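Long-range contact in HTH-type transcriptional activator AmpR (Pseudomonas aeruginosa PAO1, PDB 5MMH), which activates transcription of the beta-lactamase gene ampC as a LysR-family homodimer whose effector domain, the part in this structure, recognizes muropeptides derived from the cell wall: residues T105-P116 against H127-D137. Residues are numbered along the deposited sequence; the frame is centred on the assembly and turned at random.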
ATOM      1  N   THR A 105       8.624 -14.298 -11.713  1.00 29.16           N
ATOM      2  CA  THR A 105       7.654 -13.238 -11.883  1.00 32.93           C
ATOM      3  C   THR A 105       8.297 -11.907 -11.572  1.00 28.27           C
ATOM      4  O   THR A 105       8.884 -11.724 -10.501  1.00 29.44           O
ATOM      5  CB  THR A 105       6.468 -13.451 -10.966  1.00 28.27           C
ATOM      6  OG1 THR A 105       6.026 -14.796 -11.106  1.00 49.65           O
ATOM      7  CG2 THR A 105       5.358 -12.467 -11.307  1.00 31.24           C
ATOM      8  N   LEU A 106       8.179 -10.981 -12.509  1.00 31.08           N
ATOM      9  CA  LEU A 106       8.713  -9.637 -12.356  1.00 28.45           C
ATOM     10  C   LEU A 106       7.582  -8.765 -11.834  1.00 28.28           C
ATOM     11  O   LEU A 106       6.641  -8.466 -12.568  1.00 31.16           O
ATOM     12  CB  LEU A 106       9.254  -9.113 -13.685  1.00 32.70           C
ATOM     13  CG  LEU A 106      10.348  -9.971 -14.332  1.00 34.07           C
ATOM     14  CD1 LEU A 106      10.967  -9.266 -15.525  1.00 34.84           C
ATOM     15  CD2 LEU A 106      11.414 -10.364 -13.302  1.00 28.22           C
ATOM     16  N   LEU A 107       7.662  -8.370 -10.566  1.00 23.09           N
ATOM     17  CA  LEU A 107       6.664  -7.470 -10.001  1.00 19.65           C
ATOM     18  C   LEU A 107       6.944  -6.050 -10.472  1.00 28.26           C
ATOM     19  O   LEU A 107       8.091  -5.598 -10.458  1.00 22.83           O
ATOM     20  CB  LEU A 107       6.702  -7.542  -8.478  1.00 19.15           C
ATOM     21  CG  LEU A 107       6.725  -8.943  -7.860  1.00 19.35           C
ATOM     22  CD1 LEU A 107       7.062  -8.846  -6.392  1.00 19.42           C
ATOM     23  CD2 LEU A 107       5.355  -9.694  -8.072  1.00 13.25           C
ATOM     24  N   ARG A 108       5.904  -5.333 -10.897  1.00 30.10           N
ATOM     25  CA  ARG A 108       6.150  -4.000 -11.425  1.00 26.94           C
ATOM     26  C   ARG A 108       5.074  -3.019 -10.990  1.00 24.95           C
ATOM     27  O   ARG A 108       4.012  -3.399 -10.495  1.00 20.44           O
ATOM     28  CB  ARG A 108       6.267  -4.031 -12.949  1.00 33.08           C
ATOM     29  CG  ARG A 108       5.009  -4.344 -13.700  1.00 31.00           C
ATOM     30  CD  ARG A 108       5.382  -4.435 -15.166  1.00 35.19           C
ATOM     31  NE  ARG A 108       4.249  -4.559 -16.075  1.00 39.93           N
ATOM     32  CZ  ARG A 108       3.495  -3.542 -16.486  1.00 40.44           C
ATOM     33  NH1 ARG A 108       3.724  -2.301 -16.058  1.00 32.69           N
ATOM     34  NH2 ARG A 108       2.499  -3.774 -17.331  1.00 48.40           N
ATOM     35  N   SER A 109       5.383  -1.733 -11.170  1.00 17.77           N
ATOM     36  CA  SER A 109       4.457  -0.638 -10.938  1.00 26.16           C
ATOM     37  C   SER A 109       3.749  -0.249 -12.236  1.00 25.47           C
ATOM     38  O   SER A 109       4.037  -0.778 -13.313  1.00 28.86           O
ATOM     39  CB  SER A 109       5.190   0.573 -10.366  1.00 32.77           C
ATOM     40  OG  SER A 109       5.885   1.258 -11.396  1.00 35.52           O
ATOM     41  N   TYR A 110       2.836   0.718 -12.145  1.00 29.57           N
ATOM     42  CA  TYR A 110       2.144   1.204 -13.356  1.00 37.98           C
ATOM     43  C   TYR A 110       3.012   1.954 -14.328  1.00 34.50           C
ATOM     44  O   TYR A 110       2.641   2.136 -15.457  1.00 39.03           O
ATOM     45  CB  TYR A 110       0.798   1.928 -13.179  1.00 41.34           C
ATOM     46  CG  TYR A 110       0.440   2.542 -11.859  1.00 50.69           C
ATOM     47  CD1 TYR A 110       0.968   3.771 -11.467  1.00 56.13           C
ATOM     48  CD2 TYR A 110      -0.503   1.934 -11.048  1.00 51.62           C
ATOM     49  CE1 TYR A 110       0.626   4.361 -10.269  1.00 49.35           C
ATOM     50  CE2 TYR A 110      -0.877   2.499  -9.830  1.00 55.06           C
ATOM     51  CZ  TYR A 110      -0.298   3.724  -9.432  1.00 53.63           C
ATOM     52  OH  TYR A 110      -0.675   4.293  -8.229  1.00 53.56           O
ATOM     53  N   ARG A 111       4.179   2.355 -13.894  1.00 33.52           N
ATOM     54  CA  ARG A 111       5.121   2.984 -14.818  1.00 35.41           C
ATOM     55  C   ARG A 111       5.855   1.884 -15.576  1.00 38.42           C
ATOM     56  O   ARG A 111       6.699   1.185 -15.005  1.00 40.41           O
ATOM     57  CB  ARG A 111       6.084   3.878 -14.044  1.00 33.28           C
ATOM     58  CG  ARG A 111       5.376   4.902 -13.181  1.00 35.99           C
ATOM     59  CD  ARG A 111       6.334   5.606 -12.219  1.00 34.69           C
ATOM     60  NE  ARG A 111       6.820   4.718 -11.163  1.00 36.78           N
ATOM     61  CZ  ARG A 111       6.188   4.512 -10.009  1.00 38.10           C
ATOM     62  NH1 ARG A 111       6.707   3.686  -9.100  1.00 40.20           N
ATOM     63  NH2 ARG A 111       5.034   5.129  -9.766  1.00 32.24           N
ATOM     64  N   ALA A 112       5.540   1.723 -16.863  1.00 33.17           N
ATOM     65  CA  ALA A 112       5.857   0.472 -17.544  1.00 30.84           C
ATOM     66  C   ALA A 112       7.293   0.376 -18.037  1.00 41.73           C
ATOM     67  O   ALA A 112       7.697  -0.704 -18.485  1.00 43.02           O
ATOM     68  CB  ALA A 112       4.907   0.255 -18.727  1.00 37.27           C
ATOM     69  N   ASP A 113       8.079   1.446 -17.971  1.00 29.87           N
ATOM     70  CA  ASP A 113       9.426   1.405 -18.517  1.00 43.89           C
ATOM     71  C   ASP A 113      10.505   1.236 -17.453  1.00 34.60           C
ATOM     72  O   ASP A 113      11.687   1.387 -17.760  1.00 35.96           O
ATOM     73  CB  ASP A 113       9.694   2.659 -19.357  1.00 46.28           C
ATOM     74  CG  ASP A 113       9.061   2.576 -20.747  1.00 60.94           C
ATOM     75  OD1 ASP A 113       8.136   3.367 -21.036  1.00 69.11           O
ATOM     76  OD2 ASP A 113       9.475   1.700 -21.543  1.00 63.49           O
ATOM     77  N   GLU A 114      10.140   0.889 -16.226  1.00 29.06           N
ATOM     78  CA  GLU A 114      11.150   0.786 -15.182  1.00 26.24           C
ATOM     79  C   GLU A 114      12.009  -0.462 -15.367  1.00 30.07           C
ATOM     80  O   GLU A 114      13.241  -0.397 -15.274  1.00 25.19           O
ATOM     81  CB  GLU A 114      10.482   0.794 -13.814  1.00 26.37           C
ATOM     82  CG  GLU A 114       9.710   2.078 -13.513  1.00 26.67           C
ATOM     83  CD  GLU A 114       9.133   2.101 -12.089  1.00 36.50           C
ATOM     84  OE1 GLU A 114       9.029   1.020 -11.468  1.00 30.79           O
ATOM     85  OE2 GLU A 114       8.795   3.196 -11.582  1.00 36.23           O
ATOM     86  N   TRP A 115      11.378  -1.611 -15.635  1.00 26.72           N
ATOM     87  CA  TRP A 115      12.147  -2.838 -15.847  1.00 31.69           C
ATOM     88  C   TRP A 115      13.043  -2.789 -17.080  1.00 25.83           C
ATOM     89  O   TRP A 115      14.212  -3.199 -16.974  1.00 26.19           O
ATOM     90  CB  TRP A 115      11.213  -4.053 -15.906  1.00 26.37           C
ATOM     91  CG  TRP A 115      10.897  -4.599 -14.572  1.00 24.86           C
ATOM     92  CD1 TRP A 115       9.742  -4.444 -13.892  1.00 22.35           C
ATOM     93  CD2 TRP A 115      11.765  -5.368 -13.733  1.00 20.63           C
ATOM     94  NE1 TRP A 115       9.823  -5.073 -12.676  1.00 27.04           N
ATOM     95  CE2 TRP A 115      11.057  -5.653 -12.557  1.00 22.51           C
ATOM     96  CE3 TRP A 115      13.077  -5.843 -13.864  1.00 29.31           C
ATOM     97  CZ2 TRP A 115      11.604  -6.397 -11.514  1.00 25.56           C
ATOM     98  CZ3 TRP A 115      13.628  -6.570 -12.819  1.00 27.27           C
ATOM     99  CH2 TRP A 115      12.886  -6.846 -11.663  1.00 25.40           C
ATOM    100  N   PRO A 116      12.578  -2.370 -18.267  1.00 28.16           N
ATOM    101  CA  PRO A 116      13.533  -2.222 -19.377  1.00 32.42           C
ATOM    102  C   PRO A 116      14.633  -1.222 -19.071  1.00 26.93           C
ATOM    103  O   PRO A 116      15.794  -1.469 -19.413  1.00 34.76           O
ATOM    104  CB  PRO A 116      12.653  -1.778 -20.559  1.00 27.99           C
ATOM    105  CG  PRO A 116      11.344  -1.416 -19.986  1.00 40.61           C
ATOM    106  CD  PRO A 116      11.189  -2.201 -18.723  1.00 30.71           C
ATOM    107  N   HIS A 127      14.274  -5.544 -22.257  1.00 49.68           N
ATOM    108  CA  HIS A 127      13.042  -6.314 -22.040  1.00 50.65           C
ATOM    109  C   HIS A 127      12.241  -5.661 -20.901  1.00 49.82           C
ATOM    110  O   HIS A 127      12.832  -5.483 -19.844  1.00 50.29           O
ATOM    111  CB  HIS A 127      13.376  -7.771 -21.708  1.00 45.15           C
ATOM    112  CG  HIS A 127      12.185  -8.673 -21.662  1.00 49.73           C
ATOM    113  ND1 HIS A 127      11.571  -9.148 -22.801  1.00 54.97           N
ATOM    114  CD2 HIS A 127      11.496  -9.195 -20.617  1.00 53.15           C
ATOM    115  CE1 HIS A 127      10.552  -9.918 -22.460  1.00 56.50           C
ATOM    116  NE2 HIS A 127      10.486  -9.964 -21.140  1.00 53.03           N
ATOM    117  N   ALA A 128      10.951  -5.283 -20.986  1.00 58.33           N
ATOM    118  CA  ALA A 128       9.805  -5.569 -21.888  1.00 56.19           C
ATOM    119  C   ALA A 128       8.895  -6.638 -21.252  1.00 64.40           C
ATOM    120  O   ALA A 128       8.447  -7.554 -21.945  1.00 71.28           O
ATOM    121  CB  ALA A 128      10.219  -5.993 -23.310  1.00 61.86           C
ATOM    122  N   PRO A 129       8.584  -6.513 -19.928  1.00 64.58           N
ATOM    123  CA  PRO A 129       7.936  -7.634 -19.231  1.00 67.22           C
ATOM    124  C   PRO A 129       6.415  -7.548 -19.155  1.00 66.61           C
ATOM    125  O   PRO A 129       5.856  -6.957 -18.223  1.00 63.44           O
ATOM    126  CB  PRO A 129       8.559  -7.567 -17.826  1.00 59.50           C
ATOM    127  CG  PRO A 129       9.208  -6.175 -17.735  1.00 51.51           C
ATOM    128  CD  PRO A 129       8.824  -5.416 -18.978  1.00 52.38           C
ATOM    129  N   LEU A 130       5.737  -8.142 -20.137  1.00 71.38           N
ATOM    130  CA  LEU A 130       4.297  -8.393 -20.094  1.00 72.43           C
ATOM    131  C   LEU A 130       4.119  -9.900 -19.992  1.00 74.04           C
ATOM    132  O   LEU A 130       4.365 -10.617 -20.969  1.00 81.13           O
ATOM    133  CB  LEU A 130       3.584  -7.861 -21.338  1.00 68.99           C
ATOM    134  CG  LEU A 130       3.254  -6.380 -21.522  1.00 71.97           C
ATOM    135  CD1 LEU A 130       2.167  -6.233 -22.582  1.00 63.76           C
ATOM    136  CD2 LEU A 130       2.822  -5.733 -20.206  1.00 68.66           C
ATOM    137  N   THR A 131       3.695 -10.376 -18.820  1.00 71.50           N
ATOM    138  CA  THR A 131       3.633 -11.811 -18.513  1.00 68.47           C
ATOM    139  C   THR A 131       5.048 -12.419 -18.540  1.00 73.80           C
ATOM    140  O   THR A 131       5.730 -12.392 -19.567  1.00 78.39           O
ATOM    141  CB  THR A 131       2.707 -12.573 -19.496  1.00 68.94           C
ATOM    142  OG1 THR A 131       1.429 -11.921 -19.554  1.00 70.79           O
ATOM    143  CG2 THR A 131       2.528 -14.025 -19.064  1.00 61.63           C
ATOM    144  N   ARG A 132       5.465 -12.988 -17.418  1.00 61.66           N
ATOM    145  CA  ARG A 132       4.617 -13.073 -16.265  1.00 60.06           C
ATOM    146  C   ARG A 132       4.855 -11.939 -15.314  1.00 54.57           C
ATOM    147  O   ARG A 132       5.946 -11.731 -14.843  1.00 48.65           O
ATOM    148  CB  ARG A 132       4.791 -14.390 -15.542  1.00 59.19           C
ATOM    149  CG  ARG A 132       3.586 -14.718 -14.665  1.00 59.70           C
ATOM    150  CD  ARG A 132       3.914 -15.265 -13.294  1.00 59.72           C
ATOM    151  NE  ARG A 132       2.859 -16.202 -12.886  1.00 67.47           N
ATOM    152  CZ  ARG A 132       3.040 -17.422 -12.362  1.00 70.43           C
ATOM    153  NH1 ARG A 132       1.980 -18.168 -12.052  1.00 65.20           N
ATOM    154  NH2 ARG A 132       4.245 -17.903 -12.097  1.00 68.61           N
ATOM    155  N   SER A 133       3.801 -11.206 -15.045  1.00 51.45           N
ATOM    156  CA  SER A 133       3.993 -10.069 -14.150  1.00 43.91           C
ATOM    157  C   SER A 133       2.664  -9.543 -13.617  1.00 39.76           C
ATOM    158  O   SER A 133       1.591  -9.754 -14.196  1.00 33.37           O
ATOM    159  CB  SER A 133       4.791  -8.939 -14.827  1.00 39.37           C
ATOM    160  OG  SER A 133       4.068  -8.245 -15.827  1.00 53.14           O
ATOM    161  N   ILE A 134       2.785  -8.828 -12.498  1.00 29.69           N
ATOM    162  CA  ILE A 134       1.685  -8.311 -11.697  1.00 26.63           C
ATOM    163  C   ILE A 134       1.989  -6.846 -11.448  1.00 22.31           C
ATOM    164  O   ILE A 134       3.117  -6.506 -11.075  1.00 21.19           O
ATOM    165  CB  ILE A 134       1.571  -9.061 -10.353  1.00 21.26           C
ATOM    166  CG1 ILE A 134       1.646 -10.570 -10.580  1.00 23.97           C
ATOM    167  CG2 ILE A 134       0.326  -8.642  -9.591  1.00 18.42           C
ATOM    168  CD1 ILE A 134       2.056 -11.370  -9.357  1.00 28.45           C
ATOM    169  N   VAL A 135       1.001  -5.987 -11.638  1.00 21.61           N
ATOM    170  CA  VAL A 135       1.189  -4.539 -11.571  1.00 23.20           C
ATOM    171  C   VAL A 135       0.665  -4.039 -10.234  1.00 24.28           C
ATOM    172  O   VAL A 135      -0.428  -4.428  -9.800  1.00 22.89           O
ATOM    173  CB  VAL A 135       0.475  -3.827 -12.741  1.00 21.61           C
ATOM    174  CG1 VAL A 135       0.727  -2.328 -12.683  1.00 26.05           C
ATOM    175  CG2 VAL A 135       0.920  -4.406 -14.070  1.00 22.75           C
ATOM    176  N   PHE A 136       1.425  -3.156  -9.591  1.00 20.56           N
ATOM    177  CA  PHE A 136       1.155  -2.745  -8.221  1.00 22.15           C
ATOM    178  C   PHE A 136       0.952  -1.241  -8.145  1.00 21.17           C
ATOM    179  O   PHE A 136       1.705  -0.479  -8.754  1.00 20.05           O
ATOM    180  CB  PHE A 136       2.297  -3.169  -7.291  1.00 20.09           C
ATOM    181  CG  PHE A 136       2.300  -4.632  -6.975  1.00 15.94           C
ATOM    182  CD1 PHE A 136       3.046  -5.522  -7.736  1.00 15.11           C
ATOM    183  CD2 PHE A 136       1.534  -5.125  -5.932  1.00 19.05           C
ATOM    184  CE1 PHE A 136       3.039  -6.878  -7.450  1.00 19.14           C
ATOM    185  CE2 PHE A 136       1.515  -6.472  -5.642  1.00 13.89           C
ATOM    186  CZ  PHE A 136       2.274  -7.354  -6.397  1.00 15.22           C
ATOM    187  N   ASP A 137      -0.067  -0.823  -7.396  1.00 18.43           N
ATOM    188  CA  ASP A 137      -0.330   0.596  -7.225  1.00 18.09           C
ATOM    189  C   ASP A 137       0.643   1.221  -6.241  1.00 23.51           C
ATOM    190  O   ASP A 137       0.884   2.425  -6.311  1.00 19.97           O
ATOM    191  CB  ASP A 137      -1.783   0.834  -6.772  1.00 21.04           C
ATOM    192  CG  ASP A 137      -2.045   0.483  -5.262  1.00 36.91           C
ATOM    193  OD1 ASP A 137      -1.697  -0.644  -4.794  1.00 32.41           O
ATOM    194  OD2 ASP A 137      -2.680   1.322  -4.549  1.00 37.74           O
TER
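Arg-108 and Val-135 pair in parallel between strands 106-109 and 133-136, and Arg-108 makes two backbone hydrogen bonds, to the residues on either side of Val-135. Arg-108 N gives a nearly straight bond to Ile-134 O (3.0 Å, 171° at the hydrogen), whereas Arg-108 O accepts a more bent hydrogen bond from Phe-136 N (2.8 Å). A weak hydrogen bond from Leu-106 N to Arg-132 O joins the two segments farther back.

On the Arg-108 face, chi1 of 68° sets CG between the backbone N and carbonyl carbon, and the extended chain carries the guanidinium over to the other strand. There Val-135 CG2 sits over the centre of one guanidinium face, 3.6 Å from CZ, and Ser-133 OG lies near the plane at the edge. Also on this side, Leu-106 CD1 meets the ring of Pro-129 at CB (3.7 Å), while Trp-115 CB presses on Pro-129 CG from the start of helix 114-121. The indole is fixed in turn by its NE1, which donates a hydrogen bond to Leu-107 O at 2.9 Å; Leu-107 O lies in the indole plane, but NE1 stands above the carbonyl plane.

On the opposite face Leu-107 CD2 touches both Ile-134 CD1 and the edge of the Phe-136 ring, at CE1 (3.7 Å). Met-142 of helix 139-147 packs against both Leu-107 and Phe-136, and Leu-45 of the second subunit against Ile-134. Just past the ends of the two strands, Tyr-110 CE2 lies against Asp-137 CB (3.6 Å), and the Asp-137 carboxylate is hydrogen-bonded through OD1 to Thr-47 OG1 of the second subunit. Strand 106-109, helix 114-121 and strand 133-136 thus form a beta-alpha-beta unit in the LysR effector-binding domain, with strand 133-136 at the dimer interface.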